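Local coordinates for FrnE protein (Deinococcus radiodurans, PDB 5CO3) that probably works as a cytoplasmic thiol-disulfide oxidoreductase of the DsbA-like, thioredoxin-fold class, at residues Phe110-Glu121 with Ala166-Arg177. Numbering follows the deposited sequence.
Sequences FLAHQLIHYAAE and ALEAGTYAQAVR
Helix 110-121 meets the start of helix 173-186 almost at a right angle: the axes of 110-121 and 173-177 come within 8.9 Å and their directions differ by 102°. Q114 and Y172 bring their CA atoms within 5.2 Å. Within the DsbA-like thioredoxin domain this is a contact of the helical part, made with the bend between helices 160-169 and 173-186: G170 ends the first in a Schellman motif and Y172 takes the N-cap position of the second. V176 is a single knob, set in a hole between F110, H113, Q114 and H117; CG2 turns to H117 CD2 while CG1 reaches F110 CE1 at 3.4 Å. With CG anti to its backbone N, F110 holds its ring between the Q114 amide and the R177 guanidinium. Q114 NE2 sits over the rim of one face, and the guanidinium stacks on the other in a cation-pi contact, R177 CZ 3.6 Å from the ring centroid and the planes only 8° apart. E53 and E180 form salt bridges with NH1 of that arginine, which would help fix its rotation. L167 pushes CD2 against the helix backbone, 3.5 Å from L111 O, and L149 of helix 146-156 touches both leucines. One water ties the bend to the helix, donating to Q114 OE1 and A166 O and accepting from Y172 N. The Y172 ring lays one face over the backbone of H117 and Y118, and its OH donates to E121 OE1 at 2.7 Å, on the anti side and 22° out of the carboxylate plane.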
loop_
_atom_site.group_PDB
_atom_site.type_symbol
_atom_site.label_atom_id
_atom_site.label_comp_id
_atom_site.label_asym_id
_atom_site.label_seq_id
_atom_site.Cartn_x
_atom_site.Cartn_y
_atom_site.Cartn_z
ATOM N N PHE A 110 -6.166 -11.855 0.900
ATOM C CA PHE A 110 -7.006 -11.660 -0.288
ATOM C C PHE A 110 -8.297 -10.898 0.042
ATOM O O PHE A 110 -8.634 -9.906 -0.629
ATOM C CB PHE A 110 -7.333 -13.020 -0.926
ATOM C CG PHE A 110 -8.027 -12.936 -2.269
ATOM C CD1 PHE A 110 -7.565 -12.090 -3.265
ATOM C CD2 PHE A 110 -9.113 -13.763 -2.554
ATOM C CE1 PHE A 110 -8.197 -12.034 -4.503
ATOM C CE2 PHE A 110 -9.740 -13.712 -3.797
ATOM C CZ PHE A 110 -9.279 -12.856 -4.772
ATOM N N LEU A 111 -8.990 -11.340 1.088
ATOM C CA LEU A 111 -10.259 -10.740 1.493
ATOM C C LEU A 111 -10.057 -9.315 2.001
ATOM O O LEU A 111 -10.881 -8.439 1.737
ATOM C CB LEU A 111 -10.944 -11.587 2.571
ATOM C CG LEU A 111 -11.652 -12.860 2.118
ATOM C CD1 LEU A 111 -12.014 -13.728 3.319
ATOM C CD2 LEU A 111 -12.891 -12.504 1.293
ATOM N N ALA A 112 -8.968 -9.089 2.732
ATOM C CA ALA A 112 -8.614 -7.758 3.198
ATOM C C ALA A 112 -8.406 -6.823 2.016
ATOM O O ALA A 112 -8.873 -5.688 2.036
ATOM C CB ALA A 112 -7.369 -7.829 4.050
ATOM N N HIS A 113 -7.723 -7.295 0.976
ATOM C CA HIS A 113 -7.530 -6.471 -0.215
ATOM C C HIS A 113 -8.863 -6.169 -0.884
ATOM O O HIS A 113 -9.061 -5.074 -1.414
ATOM C CB HIS A 113 -6.569 -7.142 -1.199
ATOM C CG HIS A 113 -5.130 -7.002 -0.805
ATOM N ND1 HIS A 113 -4.452 -5.801 -0.880
ATOM C CD2 HIS A 113 -4.240 -7.907 -0.334
ATOM C CE1 HIS A 113 -3.212 -5.975 -0.463
ATOM N NE2 HIS A 113 -3.056 -7.246 -0.132
ATOM N N GLN A 114 -9.782 -7.134 -0.850
ATOM C CA GLN A 114 -11.121 -6.905 -1.382
ATOM C C GLN A 114 -11.843 -5.792 -0.621
ATOM O O GLN A 114 -12.534 -4.959 -1.220
ATOM C CB GLN A 114 -11.954 -8.190 -1.332
ATOM C CG GLN A 114 -11.623 -9.168 -2.449
ATOM C CD GLN A 114 -12.426 -10.468 -2.356
ATOM O OE1 GLN A 114 -13.657 -10.449 -2.362
ATOM N NE2 GLN A 114 -11.728 -11.597 -2.252
ATOM N N LEU A 115 -11.683 -5.787 0.700
ATOM C CA LEU A 115 -12.308 -4.766 1.538
ATOM C C LEU A 115 -11.779 -3.377 1.184
ATOM O O LEU A 115 -12.522 -2.392 1.171
ATOM C CB LEU A 115 -12.066 -5.061 3.016
ATOM C CG LEU A 115 -12.672 -4.038 3.980
ATOM C CD1 LEU A 115 -14.152 -3.830 3.695
ATOM C CD2 LEU A 115 -12.448 -4.465 5.430
ATOM N N ILE A 116 -10.493 -3.297 0.883
ATOM C CA ILE A 116 -9.942 -2.004 0.510
ATOM C C ILE A 116 -10.567 -1.523 -0.807
ATOM O O ILE A 116 -10.926 -0.349 -0.951
ATOM C CB ILE A 116 -8.425 -2.055 0.395
ATOM C CG1 ILE A 116 -7.814 -2.315 1.766
ATOM C CG2 ILE A 116 -7.915 -0.690 -0.055
ATOM C CD1 ILE A 116 -6.351 -2.729 1.750
ATOM N N HIS A 117 -10.725 -2.434 -1.760
ATOM C CA HIS A 117 -11.431 -2.117 -2.996
ATOM C C HIS A 117 -12.857 -1.625 -2.739
ATOM O O HIS A 117 -13.284 -0.632 -3.338
ATOM C CB HIS A 117 -11.441 -3.328 -3.919
ATOM C CG HIS A 117 -10.174 -3.497 -4.693
ATOM N ND1 HIS A 117 -10.059 -3.135 -6.019
ATOM C CD2 HIS A 117 -8.962 -3.972 -4.325
ATOM C CE1 HIS A 117 -8.832 -3.393 -6.436
ATOM N NE2 HIS A 117 -8.144 -3.898 -5.428
ATOM N N TYR A 118 -13.581 -2.290 -1.838
ATOM C CA TYR A 118 -14.928 -1.844 -1.470
ATOM C C TYR A 118 -14.883 -0.425 -0.893
ATOM O O TYR A 118 -15.654 0.455 -1.297
ATOM C CB TYR A 118 -15.585 -2.803 -0.452
ATOM C CG TYR A 118 -16.893 -2.245 0.074
ATOM C CD1 TYR A 118 -18.069 -2.365 -0.657
ATOM C CD2 TYR A 118 -16.941 -1.562 1.286
ATOM C CE1 TYR A 118 -19.263 -1.827 -0.191
ATOM C CE2 TYR A 118 -18.127 -1.024 1.762
ATOM C CZ TYR A 118 -19.283 -1.159 1.021
ATOM O OH TYR A 118 -20.470 -0.622 1.484
ATOM N N ALA A 119 -13.968 -0.210 0.047
ATOM C CA ALA A 119 -13.813 1.083 0.697
ATOM C C ALA A 119 -13.478 2.176 -0.302
ATOM O O ALA A 119 -13.979 3.293 -0.188
ATOM C CB ALA A 119 -12.739 1.012 1.767
ATOM N N ALA A 120 -12.637 1.859 -1.283
ATOM C CA ALA A 120 -12.205 2.882 -2.239
ATOM C C ALA A 120 -13.355 3.348 -3.139
ATOM O O ALA A 120 -13.308 4.442 -3.692
ATOM C CB ALA A 120 -11.044 2.368 -3.081
ATOM N N GLU A 121 -14.390 2.526 -3.287
ATOM C CA GLU A 121 -15.562 2.940 -4.052
ATOM C C GLU A 121 -16.396 3.917 -3.239
ATOM O O GLU A 121 -17.186 4.684 -3.793
ATOM C CB GLU A 121 -16.393 1.729 -4.473
ATOM C CG GLU A 121 -15.626 0.780 -5.365
ATOM C CD GLU A 121 -16.417 0.355 -6.574
ATOM O OE1 GLU A 121 -17.383 -0.418 -6.406
ATOM O OE2 GLU A 121 -16.077 0.800 -7.691
ATOM N N ALA A 166 -20.428 -7.665 0.582
ATOM C CA ALA A 166 -19.548 -7.604 -0.577
ATOM C C ALA A 166 -18.430 -8.637 -0.470
ATOM O O ALA A 166 -18.057 -9.265 -1.459
ATOM C CB ALA A 166 -18.964 -6.199 -0.737
ATOM N N LEU A 167 -17.902 -8.815 0.734
ATOM C CA LEU A 167 -16.844 -9.799 0.971
ATOM C C LEU A 167 -17.359 -11.240 0.764
ATOM O O LEU A 167 -16.722 -12.030 0.071
ATOM C CB LEU A 167 -16.270 -9.637 2.376
ATOM C CG LEU A 167 -15.484 -8.330 2.604
ATOM C CD1 LEU A 167 -14.968 -8.264 4.024
ATOM C CD2 LEU A 167 -14.333 -8.177 1.606
ATOM N N GLU A 168 -18.503 -11.567 1.355
ATOM C CA GLU A 168 -19.047 -12.922 1.229
ATOM C C GLU A 168 -19.394 -13.227 -0.220
ATOM O O GLU A 168 -19.325 -14.373 -0.657
ATOM C CB GLU A 168 -20.271 -13.104 2.125
ATOM C CG GLU A 168 -19.929 -13.071 3.600
ATOM C CD GLU A 168 -21.156 -13.014 4.481
ATOM O OE1 GLU A 168 -22.210 -12.553 4.002
ATOM O OE2 GLU A 168 -21.071 -13.430 5.654
ATOM N N ALA A 169 -19.755 -12.188 -0.965
ATOM C CA ALA A 169 -20.101 -12.329 -2.373
ATOM C C ALA A 169 -18.870 -12.402 -3.276
ATOM O O ALA A 169 -18.972 -12.807 -4.438
ATOM C CB ALA A 169 -20.997 -11.173 -2.809
ATOM N N GLY A 170 -17.718 -11.985 -2.746
ATOM C CA GLY A 170 -16.486 -11.959 -3.517
ATOM C C GLY A 170 -16.532 -10.947 -4.650
ATOM O O GLY A 170 -15.831 -11.090 -5.656
ATOM N N THR A 171 -17.359 -9.918 -4.477
ATOM C CA THR A 171 -17.574 -8.885 -5.489
ATOM C C THR A 171 -16.279 -8.293 -6.058
ATOM O O THR A 171 -16.157 -8.117 -7.267
ATOM C CB THR A 171 -18.420 -7.729 -4.922
ATOM O OG1 THR A 171 -19.688 -8.236 -4.498
ATOM C CG2 THR A 171 -18.645 -6.655 -5.971
ATOM N N TYR A 172 -15.313 -8.009 -5.186
ATOM C CA TYR A 172 -14.062 -7.370 -5.607
ATOM C C TYR A 172 -12.892 -8.337 -5.762
ATOM O O TYR A 172 -11.741 -7.908 -5.887
ATOM C CB TYR A 172 -13.686 -6.256 -4.621
ATOM C CG TYR A 172 -14.731 -5.173 -4.583
ATOM C CD1 TYR A 172 -14.699 -4.112 -5.482
ATOM C CD2 TYR A 172 -15.778 -5.233 -3.672
ATOM C CE1 TYR A 172 -15.676 -3.127 -5.460
ATOM C CE2 TYR A 172 -16.754 -4.259 -3.640
ATOM C CZ TYR A 172 -16.699 -3.207 -4.533
ATOM O OH TYR A 172 -17.675 -2.239 -4.496
ATOM N N ALA A 173 -13.183 -9.634 -5.753
ATOM C CA ALA A 173 -12.147 -10.645 -5.918
ATOM C C ALA A 173 -11.411 -10.459 -7.243
ATOM O O ALA A 173 -10.182 -10.533 -7.297
ATOM C CB ALA A 173 -12.755 -12.053 -5.833
ATOM N N GLN A 174 -12.154 -10.202 -8.313
ATOM C CA GLN A 174 -11.521 -10.049 -9.618
ATOM C C GLN A 174 -10.693 -8.767 -9.705
ATOM O O GLN A 174 -9.603 -8.759 -10.286
ATOM C CB GLN A 174 -12.562 -10.071 -10.737
ATOM C CG GLN A 174 -11.955 -10.482 -12.064
ATOM C CD GLN A 174 -11.161 -11.779 -11.946
ATOM O OE1 GLN A 174 -11.627 -12.755 -11.353
ATOM N NE2 GLN A 174 -9.953 -11.787 -12.494
ATOM N N ALA A 175 -11.209 -7.689 -9.128
ATOM C CA ALA A 175 -10.478 -6.426 -9.123
ATOM C C ALA A 175 -9.117 -6.597 -8.439
ATOM O O ALA A 175 -8.127 -6.000 -8.851
ATOM C CB ALA A 175 -11.296 -5.336 -8.442
ATOM N N VAL A 176 -9.067 -7.433 -7.408
ATOM C CA VAL A 176 -7.817 -7.655 -6.680
ATOM C C VAL A 176 -6.831 -8.433 -7.560
ATOM O O VAL A 176 -5.653 -8.091 -7.637
ATOM C CB VAL A 176 -8.065 -8.407 -5.336
ATOM C CG1 VAL A 176 -6.755 -8.923 -4.731
ATOM C CG2 VAL A 176 -8.790 -7.494 -4.347
ATOM N N ARG A 177 -7.326 -9.472 -8.231
ATOM C CA ARG A 177 -6.485 -10.286 -9.101
ATOM C C ARG A 177 -5.938 -9.466 -10.269
ATOM O O ARG A 177 -4.810 -9.684 -10.716
ATOM C CB ARG A 177 -7.262 -11.501 -9.623
ATOM C CG ARG A 177 -7.607 -12.505 -8.538
ATOM C CD ARG A 177 -6.363 -13.162 -7.969
ATOM N NE ARG A 177 -6.716 -14.188 -6.994
ATOM C CZ ARG A 177 -6.168 -14.311 -5.788
ATOM N NH1 ARG A 177 -5.219 -13.471 -5.388
ATOM N NH2 ARG A 177 -6.571 -15.281 -4.982
HETATM O O HOH W 1 -15.554 -8.595 -2.222
#